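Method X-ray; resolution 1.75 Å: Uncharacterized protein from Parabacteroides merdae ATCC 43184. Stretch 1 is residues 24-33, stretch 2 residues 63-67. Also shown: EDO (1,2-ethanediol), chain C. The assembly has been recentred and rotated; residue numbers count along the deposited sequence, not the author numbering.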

ATOM      1  N   ILE A  24      -0.229   9.842   6.006  1.00 15.07           N
ATOM      2  CA  ILE A  24       0.339   9.035   7.081  1.00 15.38           C
ATOM      3  C   ILE A  24       1.729   8.531   6.690  1.00 20.72           C
ATOM      4  O   ILE A  24       1.926   8.091   5.556  1.00 19.72           O
ATOM      5  N   LYS A  25       2.667   8.566   7.642  1.00 18.57           N
ATOM      6  CA  LYS A  25       4.024   8.044   7.464  1.00 18.70           C
ATOM      7  C   LYS A  25       4.457   7.331   8.723  1.00 21.38           C
ATOM      8  O   LYS A  25       4.359   7.888   9.816  1.00 21.07           O
ATOM      9  N   PHE A  26       4.928   6.093   8.592  1.00 16.89           N
ATOM     10  CA  PHE A  26       5.441   5.361   9.759  1.00 17.53           C
ATOM     11  C   PHE A  26       6.381   4.260   9.285  1.00 22.49           C
ATOM     12  O   PHE A  26       6.270   3.783   8.152  1.00 22.03           O
ATOM     13  N   ASP A  27       7.297   3.862  10.165  1.00 19.41           N
ATOM     14  CA  ASP A  27       8.327   2.878   9.890  1.00 19.24           C
ATOM     15  C   ASP A  27       8.537   2.046  11.132  1.00 24.73           C
ATOM     16  O   ASP A  27       8.936   2.579  12.158  1.00 28.54           O
ATOM     17  N   GLY A  28       8.248   0.757  11.044  1.00 18.84           N
ATOM     18  CA  GLY A  28       8.432  -0.158  12.172  1.00 17.94           C
ATOM     19  C   GLY A  28       7.309  -1.161  12.243  1.00 19.60           C
ATOM     20  O   GLY A  28       6.334  -1.048  11.490  1.00 18.13           O
ATOM     21  N   VAL A  29       7.433  -2.134  13.158  1.00 15.79           N
ATOM     22  CA  VAL A  29       6.463  -3.209  13.282  1.00 16.56           C
ATOM     23  C   VAL A  29       5.258  -2.705  14.098  1.00 20.06           C
ATOM     24  O   VAL A  29       5.099  -3.010  15.285  1.00 20.23           O
ATOM     25  N   ILE A  30       4.412  -1.913  13.410  1.00 16.67           N
ATOM     26  CA  ILE A  30       3.233  -1.278  13.994  1.00 16.06           C
ATOM     27  C   ILE A  30       2.008  -1.785  13.277  1.00 19.85           C
ATOM     28  O   ILE A  30       2.017  -1.867  12.056  1.00 20.87           O
ATOM     29  N   ASP A  31       0.956  -2.127  14.033  1.00 16.58           N
ATOM     30  CA  ASP A  31      -0.340  -2.485  13.478  1.00 15.31           C
ATOM     31  C   ASP A  31      -1.138  -1.207  13.393  1.00 18.93           C
ATOM     32  O   ASP A  31      -1.590  -0.718  14.424  1.00 19.75           O
ATOM     33  N   PHE A  32      -1.257  -0.618  12.198  1.00 14.85           N
ATOM     34  CA  PHE A  32      -1.925   0.673  12.029  1.00 13.58           C
ATOM     35  C   PHE A  32      -3.313   0.486  11.402  1.00 18.82           C
ATOM     36  O   PHE A  32      -3.422   0.057  10.250  1.00 18.78           O
ATOM     37  N   ASN A  33      -4.370   0.775  12.185  1.00 14.18           N
ATOM     38  CA  ASN A  33      -5.771   0.620  11.799  1.00 13.68           C
ATOM     39  C   ASN A  33      -6.384   1.980  11.541  1.00 19.28           C
ATOM     40  O   ASN A  33      -6.424   2.829  12.438  1.00 19.25           O
ATOM     41  N   VAL A  63       0.545  16.029   7.741  1.00 18.08           N
ATOM     42  CA  VAL A  63       1.199  14.719   7.601  1.00 17.45           C
ATOM     43  C   VAL A  63       1.393  14.153   8.991  1.00 22.05           C
ATOM     44  O   VAL A  63       2.094  14.749   9.814  1.00 22.76           O
ATOM     45  N   LEU A  64       0.769  13.014   9.256  1.00 18.77           N
ATOM     46  CA  LEU A  64       0.904  12.351  10.539  1.00 17.48           C
ATOM     47  C   LEU A  64       2.062  11.349  10.500  1.00 20.22           C
ATOM     48  O   LEU A  64       2.095  10.473   9.632  1.00 18.95           O
ATOM     49  N   THR A  65       2.986  11.476  11.457  1.00 16.79           N
ATOM     50  CA  THR A  65       4.072  10.521  11.681  1.00 17.30           C
ATOM     51  C   THR A  65       3.845   9.864  13.038  1.00 21.62           C
ATOM     52  O   THR A  65       3.572  10.561  14.020  1.00 20.77           O
ATOM     53  N   VAL A  66       3.945   8.527  13.092  1.00 18.35           N
ATOM     54  CA  VAL A  66       3.851   7.796  14.366  1.00 18.33           C
ATOM     55  C   VAL A  66       5.102   6.918  14.496  1.00 20.46           C
ATOM     56  O   VAL A  66       5.527   6.294  13.532  1.00 17.71           O
ATOM     57  N   GLY A  67       5.668   6.862  15.699  1.00 18.89           N
ATOM     58  CA  GLY A  67       6.805   6.001  16.002  1.00 18.81           C
ATOM     59  C   GLY A  67       7.245   6.246  17.430  1.00 21.42           C
ATOM     60  O   GLY A  67       6.404   6.539  18.294  1.00 20.26           O
TER

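What sets the directions of the side chains? Strands 24-27 and 63-66 run parallel; each extended backbone alternates its side chains, and the parallel register sets Ile-24 beside Leu-64 and Lys-25 beside Thr-65, on opposite faces. Phe-26 and Val-66 lie on the face of Ile-24 and Leu-64. Lys-25 N donates to Leu-64 O at 2.8 Å; farther along, Val-66 N reaches Lys-25 O by a weak hydrogen bond of 3.4 Å. Thr-65 CA also lies 3.2 Å from Lys-25 O, a CA-H...O contact.

How is the apolar face filled? Phe-32, on the later strand of the first stretch, points toward the second stretch with chi1 t. Its ring meets the methyls edge-on: Phe-32 CZ lies 4.1 Å from Leu-64 CD2, and Phe-32 CE2 lies 4.2 Å from Val-66 CG2. Leu-64 (chi1 t, chi2 p) and Val-66 (t) thus each place a methyl near the plane of that ring. Ile-24 is m, t and buried on the same face. Phe-26, with chi1 p, sets Phe-26 CB 3.5 Å from Val-66 O, but its ring leads away from the second stretch.

What happens on the opposite face? Lys-25 is extended, with all four chi angles t, so its exposed amine leads away from the neighbouring strand. Near the backbone, Lys-25 CB stays 4.1 Å from Thr-65 OG1, with Thr-65 in the m rotamer.

How is the end of the pairing completed? Water 1 accepts from Asp-27 N at 2.8 Å and donates to Val-66 O at 2.6 Å, bridging the strands where they separate. Water 1 is also hydrogen-bonded to EDO O2 at 3.1 Å. The ethanediol, probably from the crystallisation liquor, donates from EDO O2 to Asp-27 O at 2.7 Å. Ile-30, m and t, points its CA-to-CB bond toward the second stretch, and Ile-30 CD1 lies 4.2 Å from Val-66 O and 3.6 Å from EDO C2.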

ATOM      1  CB  ILE A  24      -0.604   7.829   7.416  1.00 18.73           C
ATOM      2  CG1 ILE A  24      -1.999   8.294   7.900  1.00 19.43           C
ATOM      3  CG2 ILE A  24       0.046   6.879   8.471  1.00 19.87           C
ATOM      4  CD1 ILE A  24      -3.122   7.168   7.895  1.00 20.38           C
ATOM      5  CB  LYS A  25       5.007   9.164   7.088  1.00 22.18           C
ATOM      6  CG  LYS A  25       6.428   8.718   6.770  1.00 44.51           C
ATOM      7  CD  LYS A  25       7.247   9.918   6.296  1.00 61.28           C
ATOM      8  CE  LYS A  25       8.711   9.623   6.091  1.00 76.35           C
ATOM      9  NZ  LYS A  25       9.465  10.843   5.691  1.00 87.17           N
ATOM     10  CB  PHE A  26       4.303   4.795  10.652  1.00 19.85           C
ATOM     11  CG  PHE A  26       3.369   3.778  10.016  1.00 22.12           C
ATOM     12  CD1 PHE A  26       2.562   4.126   8.938  1.00 24.17           C
ATOM     13  CD2 PHE A  26       3.197   2.521  10.586  1.00 27.21           C
ATOM     14  CE1 PHE A  26       1.696   3.197   8.354  1.00 25.48           C
ATOM     15  CE2 PHE A  26       2.282   1.607  10.041  1.00 29.41           C
ATOM     16  CZ  PHE A  26       1.570   1.941   8.902  1.00 26.91           C
ATOM     17  CB  ASP A  27       9.631   3.622   9.484  1.00 21.46           C
ATOM     18  CG  ASP A  27      10.820   2.774   9.066  1.00 32.36           C
ATOM     19  OD1 ASP A  27      10.635   1.568   8.819  1.00 29.26           O
ATOM     20  OD2 ASP A  27      11.910   3.348   8.867  1.00 43.43           O
ATOM     21  CB  VAL A  29       7.098  -4.509  13.820  1.00 20.28           C
ATOM     22  CG1 VAL A  29       6.080  -5.654  13.782  1.00 20.53           C
ATOM     23  CG2 VAL A  29       8.341  -4.864  12.994  1.00 20.32           C
ATOM     24  CB  ILE A  30       3.366   0.279  13.867  1.00 19.35           C
ATOM     25  CG1 ILE A  30       4.561   0.814  14.711  1.00 19.54           C
ATOM     26  CG2 ILE A  30       2.046   1.018  14.206  1.00 21.34           C
ATOM     27  CD1 ILE A  30       5.042   2.196  14.281  1.00 27.81           C
ATOM     28  CB  ASP A  31      -1.023  -3.541  14.365  1.00 18.40           C
ATOM     29  CG  ASP A  31      -0.169  -4.790  14.419  1.00 30.50           C
ATOM     30  OD1 ASP A  31       0.004  -5.428  13.356  1.00 29.47           O
ATOM     31  OD2 ASP A  31       0.488  -5.024  15.476  1.00 34.90           O
ATOM     32  CB  PHE A  32      -1.051   1.626  11.168  1.00 14.90           C
ATOM     33  CG  PHE A  32      -1.401   3.095  11.263  1.00 15.81           C
ATOM     34  CD1 PHE A  32      -2.614   3.572  10.777  1.00 19.07           C
ATOM     35  CD2 PHE A  32      -0.466   4.020  11.732  1.00 16.90           C
ATOM     36  CE1 PHE A  32      -2.937   4.935  10.859  1.00 20.04           C
ATOM     37  CE2 PHE A  32      -0.781   5.372  11.813  1.00 19.68           C
ATOM     38  CZ  PHE A  32      -2.012   5.828  11.363  1.00 19.16           C
ATOM     39  CB  ASN A  33      -6.529  -0.150  12.903  1.00 17.89           C
ATOM     40  CG  ASN A  33      -5.971  -1.551  13.052  1.00 25.44           C
ATOM     41  OD1 ASN A  33      -5.825  -2.279  12.063  1.00 22.15           O
ATOM     42  ND2 ASN A  33      -5.511  -1.923  14.245  1.00 22.84           N
ATOM     43  CB  VAL A  63       2.536  14.763   6.815  1.00 20.46           C
ATOM     44  CG1 VAL A  63       3.157  13.366   6.703  1.00 19.64           C
ATOM     45  CG2 VAL A  63       2.328  15.392   5.431  1.00 20.41           C
ATOM     46  CB  LEU A  64      -0.421  11.637  10.918  1.00 17.24           C
ATOM     47  CG  LEU A  64      -0.328  10.601  12.070  1.00 22.12           C
ATOM     48  CD1 LEU A  64      -0.049  11.285  13.442  1.00 20.99           C
ATOM     49  CD2 LEU A  64      -1.613   9.785  12.179  1.00 22.45           C
ATOM     50  CB  THR A  65       5.481  11.161  11.587  1.00 26.76           C
ATOM     51  OG1 THR A  65       5.672  11.651  10.260  1.00 26.72           O
ATOM     52  CG2 THR A  65       6.608  10.154  11.892  1.00 30.40           C
ATOM     53  CB  VAL A  66       2.519   6.967  14.504  1.00 22.47           C
ATOM     54  CG1 VAL A  66       2.490   6.161  15.799  1.00 23.35           C
ATOM     55  CG2 VAL A  66       1.284   7.868  14.428  1.00 21.87           C
TER
HETATM   56  C1  EDO C 301       8.347   0.855  16.110  1.00 34.28           C
HETATM   57  O1  EDO C 301       9.718   0.562  15.862  1.00 37.14           O
HETATM   58  C2  EDO C 301       8.134   2.384  16.022  1.00 32.03           C
HETATM   59  O2  EDO C 301       8.651   2.869  14.808  1.00 28.06           O
HETATM   60  O   HOH W   1       7.562   4.862  12.732  0.50 15.13           O